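Long-range contacts in pectate lyase/Amb allergen (PDB 4HWV), which probably cleaves pectate in plant cell walls as a calcium-dependent, secreted lyase of polysaccharide lyase family 1: residues E225-S230 against L280-R285; H300-L305 against L334-A339; H286-T291 against M321-F326; I200-A205 against D240-S245. One frame throughout, in Å; residues are numbered along the deposited sequence.

Contact 1. Residues E225-S230 against L280-R285; sequences EYDLIS and LVDVTR. With CA (calcium ion), chain C.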
loop_
_atom_site.group_PDB
_atom_site.type_symbol
_atom_site.label_atom_id
_atom_site.label_comp_id
_atom_site.label_asym_id
_atom_site.label_seq_id
_atom_site.Cartn_x
_atom_site.Cartn_y
_atom_site.Cartn_z
ATOM N N GLU A 225 9.808 0.372 -16.704
ATOM C CA GLU A 225 10.097 1.533 -17.533
ATOM C C GLU A 225 9.627 2.886 -17.004
ATOM O O GLU A 225 10.004 3.915 -17.575
ATOM C CB GLU A 225 9.479 1.310 -18.918
ATOM C CG GLU A 225 10.109 0.154 -19.681
ATOM C CD GLU A 225 11.547 0.430 -20.038
ATOM O OE1 GLU A 225 11.789 1.538 -20.552
ATOM O OE2 GLU A 225 12.424 -0.454 -19.811
ATOM N N TYR A 226 8.807 2.916 -15.956
ATOM C CA TYR A 226 8.152 4.184 -15.592
ATOM C C TYR A 226 8.673 4.791 -14.311
ATOM O O TYR A 226 8.731 4.125 -13.263
ATOM C CB TYR A 226 6.615 4.032 -15.539
ATOM C CG TYR A 226 6.099 3.302 -16.742
ATOM C CD1 TYR A 226 6.431 3.716 -18.019
ATOM C CD2 TYR A 226 5.339 2.155 -16.609
ATOM C CE1 TYR A 226 6.020 3.023 -19.137
ATOM C CE2 TYR A 226 4.925 1.437 -17.705
ATOM C CZ TYR A 226 5.256 1.873 -18.978
ATOM O OH TYR A 226 4.881 1.155 -20.086
ATOM N N ASP A 227 9.084 6.054 -14.413
ATOM C CA ASP A 227 9.431 6.872 -13.251
ATOM C C ASP A 227 8.218 7.700 -12.876
ATOM O O ASP A 227 7.290 7.822 -13.659
ATOM C CB ASP A 227 10.518 7.880 -13.638
ATOM C CG ASP A 227 11.750 7.227 -14.225
ATOM O OD1 ASP A 227 12.087 6.094 -13.825
ATOM O OD2 ASP A 227 12.401 7.866 -15.085
ATOM N N LEU A 228 8.207 8.310 -11.696
ATOM C CA LEU A 228 7.167 9.300 -11.436
ATOM C C LEU A 228 7.439 10.581 -12.240
ATOM O O LEU A 228 6.503 11.189 -12.768
ATOM C CB LEU A 228 7.004 9.563 -9.935
ATOM C CG LEU A 228 6.367 8.342 -9.234
ATOM C CD1 LEU A 228 6.597 8.391 -7.729
ATOM C CD2 LEU A 228 4.871 8.252 -9.545
ATOM N N ILE A 229 8.709 10.987 -12.328
ATOM C CA ILE A 229 9.112 12.104 -13.185
ATOM C C ILE A 229 10.416 11.716 -13.880
ATOM O O ILE A 229 11.368 11.251 -13.220
ATOM C CB ILE A 229 9.341 13.414 -12.384
ATOM C CG1 ILE A 229 8.089 13.813 -11.576
ATOM C CG2 ILE A 229 9.745 14.546 -13.335
ATOM C CD1 ILE A 229 8.323 15.013 -10.664
ATOM N N SER A 230 10.451 11.884 -15.203
ATOM C CA SER A 230 11.668 11.676 -15.987
ATOM C C SER A 230 12.109 13.018 -16.537
ATOM O O SER A 230 11.288 13.758 -17.113
ATOM C CB SER A 230 11.403 10.733 -17.160
ATOM O OG SER A 230 10.919 9.467 -16.725
ATOM N N LEU A 280 12.190 7.173 -8.944
ATOM C CA LEU A 280 11.274 8.241 -8.498
ATOM C C LEU A 280 11.411 9.443 -9.439
ATOM O O LEU A 280 10.463 9.795 -10.138
ATOM C CB LEU A 280 11.552 8.647 -7.044
ATOM C CG LEU A 280 11.267 7.545 -6.009
ATOM C CD1 LEU A 280 11.672 7.979 -4.606
ATOM C CD2 LEU A 280 9.796 7.106 -6.043
ATOM N N VAL A 281 12.598 10.044 -9.458
ATOM C CA VAL A 281 12.923 11.113 -10.400
ATOM C C VAL A 281 14.293 10.797 -10.986
ATOM O O VAL A 281 15.290 10.776 -10.263
ATOM C CB VAL A 281 12.947 12.520 -9.758
ATOM C CG1 VAL A 281 13.213 13.562 -10.848
ATOM C CG2 VAL A 281 11.635 12.814 -9.019
ATOM N N ASP A 282 14.328 10.539 -12.293
ATOM C CA ASP A 282 15.581 10.261 -12.990
ATOM C C ASP A 282 15.912 11.451 -13.872
ATOM O O ASP A 282 15.028 11.998 -14.539
ATOM C CB ASP A 282 15.479 8.994 -13.845
ATOM C CG ASP A 282 15.481 7.717 -13.021
ATOM O OD1 ASP A 282 15.743 7.743 -11.797
ATOM O OD2 ASP A 282 15.213 6.656 -13.627
ATOM N N VAL A 283 17.179 11.841 -13.884
ATOM C CA VAL A 283 17.647 12.961 -14.706
ATOM C C VAL A 283 18.736 12.400 -15.591
ATOM O O VAL A 283 19.770 11.957 -15.097
ATOM C CB VAL A 283 18.202 14.126 -13.839
ATOM C CG1 VAL A 283 18.587 15.300 -14.722
ATOM C CG2 VAL A 283 17.191 14.537 -12.765
ATOM N N THR A 284 18.491 12.378 -16.895
ATOM C CA THR A 284 19.408 11.723 -17.832
ATOM C C THR A 284 19.560 12.597 -19.075
ATOM O O THR A 284 18.886 13.618 -19.211
ATOM C CB THR A 284 18.875 10.336 -18.249
ATOM O OG1 THR A 284 17.606 10.500 -18.892
ATOM C CG2 THR A 284 18.728 9.409 -17.042
ATOM N N ARG A 285 20.464 12.196 -19.969
ATOM C CA ARG A 285 20.620 12.845 -21.266
ATOM C C ARG A 285 20.835 14.348 -21.138
ATOM O O ARG A 285 21.862 14.778 -20.619
ATOM C CB ARG A 285 19.445 12.491 -22.178
ATOM C CG ARG A 285 19.536 11.033 -22.628
ATOM C CD ARG A 285 18.343 10.566 -23.455
ATOM N NE ARG A 285 18.566 9.192 -23.905
ATOM C CZ ARG A 285 19.174 8.904 -25.049
ATOM N NH1 ARG A 285 19.539 9.897 -25.840
ATOM N NH2 ARG A 285 19.391 7.648 -25.411
HETATM CA CA CA C . 13.800 5.964 -15.211
HETATM O O HOH W 1 12.376 5.285 -17.337
HETATM O O HOH W 2 15.729 4.831 -16.644
HETATM O O HOH W 3 15.055 7.474 -17.035
#
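D227 and D282 meet at a calcium ion, which both carboxylates hold directly. D227 chelates it with two oxygens, OD1 at 2.2 Å and OD2 at 2.4 Å from the metal, whereas D282 gives OD2 alone, also at 2.2 Å. The side chains cross at about a right angle, their carboxylate planes 70° apart. D227 OD1 and D282 OD2 come within 3.2 Å of each other, a proximity of two anionic oxygens that the shared cation would offset. D278 and three waters complete the shell, and one of these waters donates to E225 O. The second oxygen of D282, OD1, accepts the backbone N-H of L305, which would help fix the rotation of this carboxylate.

Backbone pairing is parallel. I229 N donates to L280 O at 3.0 Å and D282 N to I229 O at 3.2 Å, while a weak bond from L228 N shares L280 O. Apolar contact lies on the face away from the metal: I229 CB rests 4.1 Å from V281 CG2, with F244 packed against both residues. Just before the strands, the L228 and L280 side chains lie side by side, CD1 of L228 3.8 Å from CD2 of L280.

Alternation along two short parallel strands thus sends I229 and V281 to the face packed against F244, and D282 to the face that carries the metal, the design of the calcium site on the outer wall of a pectate lyase parallel beta-helix.

Contact 2. Residues H300-L305 against L334-A339; sequences HDKAFL and LRQRQA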
loop_
_atom_site.group_PDB
_atom_site.type_symbol
_atom_site.label_atom_id
_atom_site.label_comp_id
_atom_site.label_asym_id
_atom_site.label_seq_id
_atom_site.Cartn_x
_atom_site.Cartn_y
_atom_site.Cartn_z
ATOM N N HIS A 300 10.690 3.033 -1.708
ATOM C CA HIS A 300 11.027 2.811 -3.099
ATOM C C HIS A 300 12.440 2.260 -3.162
ATOM O O HIS A 300 13.254 2.521 -2.254
ATOM C CB HIS A 300 10.925 4.139 -3.859
ATOM C CG HIS A 300 11.247 4.030 -5.310
ATOM N ND1 HIS A 300 10.290 3.734 -6.263
ATOM C CD2 HIS A 300 12.414 4.194 -5.974
ATOM C CE1 HIS A 300 10.865 3.702 -7.451
ATOM N NE2 HIS A 300 12.147 3.991 -7.306
ATOM N N ASP A 301 12.740 1.496 -4.215
ATOM C CA ASP A 301 14.050 0.876 -4.349
ATOM C C ASP A 301 15.077 1.856 -4.952
ATOM O O ASP A 301 15.881 2.454 -4.213
ATOM C CB ASP A 301 13.927 -0.426 -5.164
ATOM C CG ASP A 301 15.200 -1.211 -5.204
ATOM O OD1 ASP A 301 16.276 -0.672 -4.881
ATOM O OD2 ASP A 301 15.124 -2.401 -5.571
ATOM N N LYS A 302 15.047 2.040 -6.275
ATOM C CA LYS A 302 16.072 2.815 -6.976
ATOM C C LYS A 302 15.588 4.244 -7.168
ATOM O O LYS A 302 14.826 4.540 -8.095
ATOM C CB LYS A 302 16.385 2.162 -8.319
ATOM C CG LYS A 302 16.911 0.747 -8.131
ATOM C CD LYS A 302 17.026 -0.023 -9.429
ATOM C CE LYS A 302 17.423 -1.471 -9.165
ATOM N NZ LYS A 302 17.451 -2.306 -10.404
ATOM N N ALA A 303 16.028 5.149 -6.299
ATOM C CA ALA A 303 15.376 6.461 -6.220
ATOM C C ALA A 303 15.700 7.445 -7.363
ATOM O O ALA A 303 14.781 7.925 -8.047
ATOM C CB ALA A 303 15.678 7.089 -4.881
ATOM N N PHE A 304 16.981 7.778 -7.529
ATOM C CA PHE A 304 17.388 8.839 -8.454
ATOM C C PHE A 304 18.571 8.400 -9.308
ATOM O O PHE A 304 19.698 8.301 -8.812
ATOM C CB PHE A 304 17.780 10.116 -7.693
ATOM C CG PHE A 304 16.811 10.491 -6.626
ATOM C CD1 PHE A 304 15.561 10.974 -6.960
ATOM C CD2 PHE A 304 17.146 10.368 -5.283
ATOM C CE1 PHE A 304 14.633 11.314 -5.970
ATOM C CE2 PHE A 304 16.243 10.695 -4.291
ATOM C CZ PHE A 304 14.982 11.176 -4.632
ATOM N N LEU A 305 18.312 8.142 -10.582
ATOM C CA LEU A 305 19.379 7.858 -11.525
ATOM C C LEU A 305 19.747 9.178 -12.193
ATOM O O LEU A 305 18.931 9.760 -12.926
ATOM C CB LEU A 305 18.893 6.866 -12.584
ATOM C CG LEU A 305 19.958 6.388 -13.576
ATOM C CD1 LEU A 305 20.956 5.464 -12.883
ATOM C CD2 LEU A 305 19.310 5.663 -14.734
ATOM N N LEU A 334 14.300 4.316 1.396
ATOM C CA LEU A 334 14.768 4.146 0.023
ATOM C C LEU A 334 15.948 3.182 0.048
ATOM O O LEU A 334 16.818 3.262 0.933
ATOM C CB LEU A 334 15.215 5.479 -0.594
ATOM C CG LEU A 334 14.229 6.647 -0.510
ATOM C CD1 LEU A 334 14.855 7.903 -1.129
ATOM C CD2 LEU A 334 12.913 6.293 -1.224
ATOM N N ARG A 335 16.006 2.292 -0.938
ATOM C CA ARG A 335 17.057 1.281 -0.926
ATOM C C ARG A 335 18.398 1.736 -1.500
ATOM O O ARG A 335 19.450 1.418 -0.942
ATOM C CB ARG A 335 16.576 0.020 -1.650
ATOM C CG ARG A 335 17.596 -1.095 -1.735
ATOM C CD ARG A 335 16.888 -2.432 -1.883
ATOM N NE ARG A 335 17.779 -3.551 -2.168
ATOM C CZ ARG A 335 18.440 -4.244 -1.244
ATOM N NH1 ARG A 335 18.350 -3.886 0.027
ATOM N NH2 ARG A 335 19.208 -5.274 -1.601
ATOM N N GLN A 336 18.374 2.471 -2.609
ATOM C CA GLN A 336 19.620 2.819 -3.295
ATOM C C GLN A 336 19.401 3.967 -4.269
ATOM O O GLN A 336 18.278 4.480 -4.404
ATOM C CB GLN A 336 20.202 1.602 -4.032
ATOM C CG GLN A 336 19.262 1.029 -5.097
ATOM C CD GLN A 336 19.776 -0.259 -5.688
ATOM O OE1 GLN A 336 20.913 -0.318 -6.155
ATOM N NE2 GLN A 336 18.948 -1.306 -5.651
ATOM N N ARG A 337 20.480 4.370 -4.938
ATOM C CA ARG A 337 20.452 5.522 -5.846
ATOM C C ARG A 337 19.913 6.765 -5.148
ATOM O O ARG A 337 18.968 7.408 -5.615
ATOM C CB ARG A 337 19.642 5.248 -7.113
ATOM C CG ARG A 337 20.128 4.065 -7.918
ATOM C CD ARG A 337 19.456 4.130 -9.294
ATOM N NE ARG A 337 19.700 2.939 -10.105
ATOM C CZ ARG A 337 18.990 2.604 -11.177
ATOM N NH1 ARG A 337 17.940 3.329 -11.553
ATOM N NH2 ARG A 337 19.330 1.531 -11.871
ATOM N N GLN A 338 20.532 7.133 -4.036
ATOM C CA GLN A 338 20.062 8.304 -3.315
ATOM C C GLN A 338 21.189 9.322 -3.062
ATOM O O GLN A 338 21.519 9.613 -1.918
ATOM C CB GLN A 338 19.267 7.910 -2.045
ATOM C CG GLN A 338 19.959 6.948 -1.062
ATOM C CD GLN A 338 18.980 6.284 -0.097
ATOM O OE1 GLN A 338 18.105 6.941 0.495
ATOM N NE2 GLN A 338 19.137 4.980 0.093
ATOM N N ALA A 339 21.777 9.902 -4.116
ATOM C CA ALA A 339 21.489 9.692 -5.541
ATOM C C ALA A 339 22.657 8.941 -6.190
ATOM O O ALA A 339 23.778 8.957 -5.655
ATOM C CB ALA A 339 21.291 11.047 -6.246
HETATM O O HOH W 4 17.196 -3.947 -4.980
HETATM O O HOH W 5 16.405 5.447 -10.351
HETATM O O HOH W 6 20.358 -1.219 -10.653
HETATM O O HOH W 7 17.638 -0.878 -13.023
#
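The guanidinium of R337 is sandwiched between two aliphatic chains. K302 CD sits over the centre of one face, 3.6 Å above the plane, and L305 CD1 covers the opposite face, displaced toward the rim. At the edge, in plane, a water accepts from R337 NH1 and donates to K302 O. The F304 ring has A303 CB over one face, toward the rim, and Q338 CA near its plane at the edge; F297 meets it edge-to-face.

D301 and Q336 bring two flat groups together. Q336 NE2 donates to D301 OD1 at 2.9 Å, nearly straight at 165° and on the syn side, the two planes 29° apart. D301 CB points away from 334-339, but CG, anti to the backbone N (chi1 -173°), turns back toward it. Another water links D301 OD2 to R335 NE, while R335 NH1 is hydrogen-bonded to P364 O. A303 N donates to Q336 O, and F304 N to R337 O at 2.8 Å.

K302 NZ and R337 NH2 stand 4.5 Å apart with two waters bridging them, the bonds from NH2 being weak. Apolar faces and hydrated N-H groups thus place R337 beside D278 of the calcium site, about 5 Å between side chains.

Contact 3. Residues H286-T291 against M321-F326; sequences HGNYVT and MLKVTF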
loop_
_atom_site.group_PDB
_atom_site.type_symbol
_atom_site.label_atom_id
_atom_site.label_comp_id
_atom_site.label_asym_id
_atom_site.label_seq_id
_atom_site.Cartn_x
_atom_site.Cartn_y
_atom_site.Cartn_z
ATOM N N HIS A 286 19.866 15.154 -21.572
ATOM C CA HIS A 286 20.021 16.614 -21.523
ATOM C C HIS A 286 19.213 17.290 -20.423
ATOM O O HIS A 286 19.003 18.489 -20.450
ATOM C CB HIS A 286 19.755 17.253 -22.884
ATOM C CG HIS A 286 20.837 16.991 -23.884
ATOM N ND1 HIS A 286 20.997 17.751 -25.019
ATOM C CD2 HIS A 286 21.819 16.056 -23.918
ATOM C CE1 HIS A 286 22.023 17.296 -25.714
ATOM N NE2 HIS A 286 22.543 16.270 -25.067
ATOM N N GLY A 287 18.753 16.523 -19.441
ATOM C CA GLY A 287 18.196 17.129 -18.237
ATOM C C GLY A 287 19.258 17.994 -17.588
ATOM O O GLY A 287 20.421 17.584 -17.473
ATOM N N ASN A 288 18.887 19.196 -17.157
ATOM C CA ASN A 288 19.907 20.092 -16.627
ATOM C C ASN A 288 19.278 21.195 -15.794
ATOM O O ASN A 288 18.116 21.545 -16.001
ATOM C CB ASN A 288 20.726 20.705 -17.776
ATOM C CG ASN A 288 22.114 21.130 -17.344
ATOM O OD1 ASN A 288 22.595 20.745 -16.281
ATOM N ND2 ASN A 288 22.771 21.933 -18.178
ATOM N N TYR A 289 20.046 21.732 -14.853
ATOM C CA TYR A 289 19.573 22.799 -13.963
ATOM C C TYR A 289 18.286 22.400 -13.235
ATOM O O TYR A 289 17.255 23.072 -13.329
ATOM C CB TYR A 289 19.433 24.136 -14.712
ATOM C CG TYR A 289 20.729 24.626 -15.327
ATOM C CD1 TYR A 289 21.792 25.044 -14.532
ATOM C CD2 TYR A 289 20.887 24.697 -16.703
ATOM C CE1 TYR A 289 22.971 25.503 -15.091
ATOM C CE2 TYR A 289 22.073 25.152 -17.266
ATOM C CZ TYR A 289 23.109 25.548 -16.449
ATOM O OH TYR A 289 24.282 26.013 -17.001
ATOM N N VAL A 290 18.385 21.323 -12.464
ATOM C CA VAL A 290 17.244 20.774 -11.752
ATOM C C VAL A 290 17.499 20.916 -10.268
ATOM O O VAL A 290 18.581 20.585 -9.784
ATOM C CB VAL A 290 17.087 19.273 -12.085
ATOM C CG1 VAL A 290 15.869 18.680 -11.376
ATOM C CG2 VAL A 290 17.023 19.080 -13.604
ATOM N N THR A 291 16.495 21.388 -9.541
ATOM C CA THR A 291 16.551 21.397 -8.079
ATOM C C THR A 291 15.374 20.630 -7.507
ATOM O O THR A 291 14.218 20.890 -7.881
ATOM C CB THR A 291 16.553 22.829 -7.525
ATOM O OG1 THR A 291 17.782 23.451 -7.915
ATOM C CG2 THR A 291 16.440 22.836 -5.992
ATOM N N MET A 321 25.888 18.471 -18.822
ATOM C CA MET A 321 24.481 18.332 -18.443
ATOM C C MET A 321 24.382 17.802 -17.010
ATOM O O MET A 321 25.386 17.666 -16.309
ATOM C CB MET A 321 23.799 17.337 -19.394
ATOM C CG MET A 321 23.848 17.760 -20.865
ATOM S SD MET A 321 22.788 19.191 -21.159
ATOM C CE MET A 321 23.332 19.701 -22.796
ATOM N N LEU A 322 23.161 17.517 -16.574
ATOM C CA LEU A 322 22.924 16.781 -15.331
ATOM C C LEU A 322 23.341 17.566 -14.082
ATOM O O LEU A 322 23.749 16.977 -13.071
ATOM C CB LEU A 322 23.569 15.389 -15.371
ATOM C CG LEU A 322 23.288 14.575 -16.642
ATOM C CD1 LEU A 322 24.037 13.244 -16.570
ATOM C CD2 LEU A 322 21.786 14.342 -16.912
ATOM N N LYS A 323 23.188 18.886 -14.135
ATOM C CA LYS A 323 23.418 19.696 -12.947
ATOM C C LYS A 323 22.173 19.659 -12.075
ATOM O O LYS A 323 21.105 20.141 -12.483
ATOM C CB LYS A 323 23.749 21.134 -13.340
ATOM C CG LYS A 323 25.110 21.246 -14.034
ATOM C CD LYS A 323 25.310 22.651 -14.607
ATOM C CE LYS A 323 26.723 22.916 -15.147
ATOM N NZ LYS A 323 27.055 21.976 -16.245
ATOM N N VAL A 324 22.298 19.063 -10.886
ATOM C CA VAL A 324 21.143 18.811 -10.027
ATOM C C VAL A 324 21.495 19.179 -8.585
ATOM O O VAL A 324 22.593 18.859 -8.095
ATOM C CB VAL A 324 20.717 17.318 -10.057
ATOM C CG1 VAL A 324 19.438 17.111 -9.260
ATOM C CG2 VAL A 324 20.528 16.849 -11.484
ATOM N N THR A 325 20.574 19.873 -7.915
ATOM C CA THR A 325 20.697 20.167 -6.492
ATOM C C THR A 325 19.582 19.465 -5.727
ATOM O O THR A 325 18.411 19.574 -6.103
ATOM C CB THR A 325 20.546 21.669 -6.242
ATOM O OG1 THR A 325 21.517 22.398 -7.020
ATOM C CG2 THR A 325 20.699 21.980 -4.759
ATOM N N PHE A 326 19.942 18.760 -4.661
ATOM C CA PHE A 326 18.963 18.173 -3.725
ATOM C C PHE A 326 19.159 18.837 -2.366
ATOM O O PHE A 326 20.237 18.725 -1.781
ATOM C CB PHE A 326 19.230 16.676 -3.465
ATOM C CG PHE A 326 18.958 15.750 -4.622
ATOM C CD1 PHE A 326 19.924 15.535 -5.610
ATOM C CD2 PHE A 326 17.776 15.014 -4.659
ATOM C CE1 PHE A 326 19.711 14.615 -6.636
ATOM C CE2 PHE A 326 17.552 14.090 -5.687
ATOM C CZ PHE A 326 18.530 13.890 -6.677
HETATM O O HOH W 8 25.413 23.611 -17.986
#
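M321 sets its methyl group over the H286 ring: CE lies 3.8 Å from the ring centroid and 12° off the normal, a CH-pi contact, with SD in an oblique position behind it. The bend at chi2 (-70°) places SD near H286 CA. Beside this pair, L322 N donates to G287 O at 2.9 Å. N288 then replaces a main-chain acceptor with its side chain. Its chi1 of -155° turns CG toward 321-326, and K323 N meets N288 OD1 in the plane of the amide at 2.9 Å, while the aliphatic part of K323 runs alongside. K323 CD also touches Y289 CE1 at 3.7 Å. One water collects the polar ends of this group, accepting from N288 ND2 and K323 NZ and hydrogen-bonded to Y289 OH.

Beyond the corner at Y289 the pairing becomes regular and parallel, with V290 N bonded to K323 O and T325 N to V290 O at 2.8 Å. V290 and V324 face one side of the sheet, where V283 and L292 pack on V324; T291 and T325 face the other.

An outer shell fixes several of these groups. H286 NE2 donates to A314 O, the Y289 ring stacks on H236, T291 OG1 bonds with T24 O and A27 N, and T325 OG1 with Y460 OH and W26 N. The chemistry implies a division of labour: main-chain bonds carry the strand portion, whereas before the strands one main-chain bond is supplemented by an asparagine amide, a shared water and a methionine methyl.

Contact 4. Residues I200-A205 against D240-S245; sequences ITFEDA and DHNTFS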
loop_
_atom_site.group_PDB
_atom_site.type_symbol
_atom_site.label_atom_id
_atom_site.label_comp_id
_atom_site.label_asym_id
_atom_site.label_seq_id
_atom_site.Cartn_x
_atom_site.Cartn_y
_atom_site.Cartn_z
ATOM N N ILE A 200 2.282 18.209 -4.623
ATOM C CA ILE A 200 1.562 17.043 -5.143
ATOM C C ILE A 200 2.137 15.794 -4.486
ATOM O O ILE A 200 3.352 15.692 -4.242
ATOM C CB ILE A 200 1.719 16.955 -6.679
ATOM C CG1 ILE A 200 1.051 18.167 -7.322
ATOM C CG2 ILE A 200 1.138 15.647 -7.249
ATOM C CD1 ILE A 200 1.552 18.477 -8.716
ATOM N N THR A 201 1.257 14.848 -4.171
ATOM C CA THR A 201 1.690 13.512 -3.756
ATOM C C THR A 201 1.645 12.581 -4.967
ATOM O O THR A 201 0.573 12.334 -5.521
ATOM C CB THR A 201 0.806 12.993 -2.616
ATOM O OG1 THR A 201 1.047 13.810 -1.476
ATOM C CG2 THR A 201 1.146 11.553 -2.242
ATOM N N PHE A 202 2.822 12.093 -5.373
ATOM C CA PHE A 202 2.985 11.215 -6.518
ATOM C C PHE A 202 3.115 9.789 -5.988
ATOM O O PHE A 202 3.926 9.549 -5.090
ATOM C CB PHE A 202 4.273 11.573 -7.262
ATOM C CG PHE A 202 4.226 12.865 -8.021
ATOM C CD1 PHE A 202 3.795 12.863 -9.346
ATOM C CD2 PHE A 202 4.620 14.068 -7.438
ATOM C CE1 PHE A 202 3.753 14.030 -10.075
ATOM C CE2 PHE A 202 4.585 15.254 -8.182
ATOM C CZ PHE A 202 4.160 15.235 -9.490
ATOM N N GLU A 203 2.350 8.845 -6.534
ATOM C CA GLU A 203 2.457 7.450 -6.077
ATOM C C GLU A 203 2.507 6.455 -7.212
ATOM O O GLU A 203 1.692 6.516 -8.137
ATOM C CB GLU A 203 1.244 7.030 -5.231
ATOM C CG GLU A 203 1.071 7.837 -3.940
ATOM C CD GLU A 203 -0.160 7.469 -3.146
ATOM O OE1 GLU A 203 -0.759 6.405 -3.392
ATOM O OE2 GLU A 203 -0.516 8.260 -2.246
ATOM N N ASP A 204 3.457 5.524 -7.109
ATOM C CA ASP A 204 3.332 4.189 -7.699
ATOM C C ASP A 204 3.257 4.208 -9.223
ATOM O O ASP A 204 2.220 3.881 -9.818
ATOM C CB ASP A 204 2.121 3.470 -7.082
ATOM C CG ASP A 204 2.052 1.999 -7.446
ATOM O OD1 ASP A 204 3.066 1.418 -7.880
ATOM O OD2 ASP A 204 0.964 1.427 -7.299
ATOM N N ALA A 205 4.368 4.596 -9.852
ATOM C CA ALA A 205 4.493 4.499 -11.304
ATOM C C ALA A 205 4.776 3.037 -11.629
ATOM O O ALA A 205 5.925 2.597 -11.621
ATOM C CB ALA A 205 5.608 5.410 -11.806
ATOM N N ASP A 240 9.500 20.914 -5.846
ATOM C CA ASP A 240 9.531 21.421 -4.480
ATOM C C ASP A 240 8.284 21.044 -3.675
ATOM O O ASP A 240 7.153 21.192 -4.154
ATOM C CB ASP A 240 9.636 22.954 -4.525
ATOM C CG ASP A 240 9.574 23.583 -3.143
ATOM O OD1 ASP A 240 10.579 23.531 -2.394
ATOM O OD2 ASP A 240 8.495 24.130 -2.808
ATOM N N HIS A 241 8.478 20.581 -2.440
ATOM C CA HIS A 241 7.348 20.333 -1.545
ATOM C C HIS A 241 6.357 19.324 -2.124
ATOM O O HIS A 241 5.134 19.502 -2.037
ATOM C CB HIS A 241 6.627 21.641 -1.169
ATOM C CG HIS A 241 7.248 22.380 -0.024
ATOM N ND1 HIS A 241 8.015 23.509 -0.199
ATOM C CD2 HIS A 241 7.152 22.191 1.316
ATOM C CE1 HIS A 241 8.376 23.981 0.986
ATOM N NE2 HIS A 241 7.873 23.194 1.923
ATOM N N ASN A 242 6.888 18.230 -2.679
ATOM C CA ASN A 242 6.055 17.118 -3.134
ATOM C C ASN A 242 6.381 15.899 -2.294
ATOM O O ASN A 242 7.394 15.862 -1.577
ATOM C CB ASN A 242 6.316 16.774 -4.607
ATOM C CG ASN A 242 6.136 17.968 -5.510
ATOM O OD1 ASN A 242 5.005 18.380 -5.789
ATOM N ND2 ASN A 242 7.254 18.536 -5.975
ATOM N N THR A 243 5.507 14.903 -2.380
ATOM C CA THR A 243 5.768 13.608 -1.770
ATOM C C THR A 243 5.777 12.573 -2.886
ATOM O O THR A 243 4.986 12.676 -3.823
ATOM C CB THR A 243 4.696 13.306 -0.713
ATOM O OG1 THR A 243 4.807 14.299 0.312
ATOM C CG2 THR A 243 4.860 11.902 -0.096
ATOM N N PHE A 244 6.694 11.600 -2.812
ATOM C CA PHE A 244 6.831 10.550 -3.829
ATOM C C PHE A 244 6.997 9.222 -3.122
ATOM O O PHE A 244 7.763 9.132 -2.166
ATOM C CB PHE A 244 8.109 10.738 -4.642
ATOM C CG PHE A 244 8.176 12.020 -5.429
ATOM C CD1 PHE A 244 8.604 13.202 -4.843
ATOM C CD2 PHE A 244 7.899 12.014 -6.790
ATOM C CE1 PHE A 244 8.701 14.366 -5.596
ATOM C CE2 PHE A 244 8.005 13.167 -7.539
ATOM C CZ PHE A 244 8.392 14.344 -6.942
ATOM N N SER A 245 6.331 8.174 -3.615
ATOM C CA SER A 245 6.480 6.835 -3.034
ATOM C C SER A 245 5.958 5.777 -3.993
ATOM O O SER A 245 5.364 6.106 -5.021
ATOM C CB SER A 245 5.685 6.709 -1.732
ATOM O OG SER A 245 4.310 6.644 -2.009
HETATM O O HOH W 9 3.757 9.320 -2.232
#
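F202 and F244 place their rings nearly parallel, 7° between planes, yet displaced laterally, with little of one ring over the other: the centroids are 4.9 Å apart, and the closest approach, F202 CD2 to F244 CE2, is 3.5 Å. The two side chains lie side by side and point the same way, both with CG beside the backbone N (chi1 -72° and -62°). The ring of F297 meets F244 in turn, and I178 packs on F202.

N242 extends the pairing beyond the strands. Its OD1 accepts from I200 N at 3.0 Å, in the amide plane and on a lone pair, while its ND2 reaches I197 O. N295 OD1 of the next coil accepts N242 N. Main-chain bonds follow in parallel fashion: T243 N to I200 O, F202 N to T243 O at 2.7 Å, S245 N to F202 O, and D204 N to S245 O.

On the face opposite the phenylalanines, T201 OG1 lies 3.8 Å from T243 CB. A water joins F202 O to S245 OG, which is also hydrogen-bonded to G247 N. Aromatics inside, threonines outside and an asparagine ladder between successive coils mark the right-handed parallel beta-helix.

How the contacts relate
All four contacts join neighbouring parallel coils of one beta-helix, but their chemistry follows their place in it. Contacts 1, 3 and 4 are buried and contact 2 only partly so. Contacts 3 and 4 reach the same sheet. Contact 4 is the most regular and combines main-chain pairing with an offset phenylalanine pair; contact 1, nearest the centre of the chain, turns one sheet face into a metal site. Contact 2 trades apolar pairing for charged chains and water, and contact 3 does so only ahead of its strands. Contacts 1 and 2 are joined by a probable hydrogen bond from L280 N to A303 O, and F304 meets F326 between contacts 2 and 3.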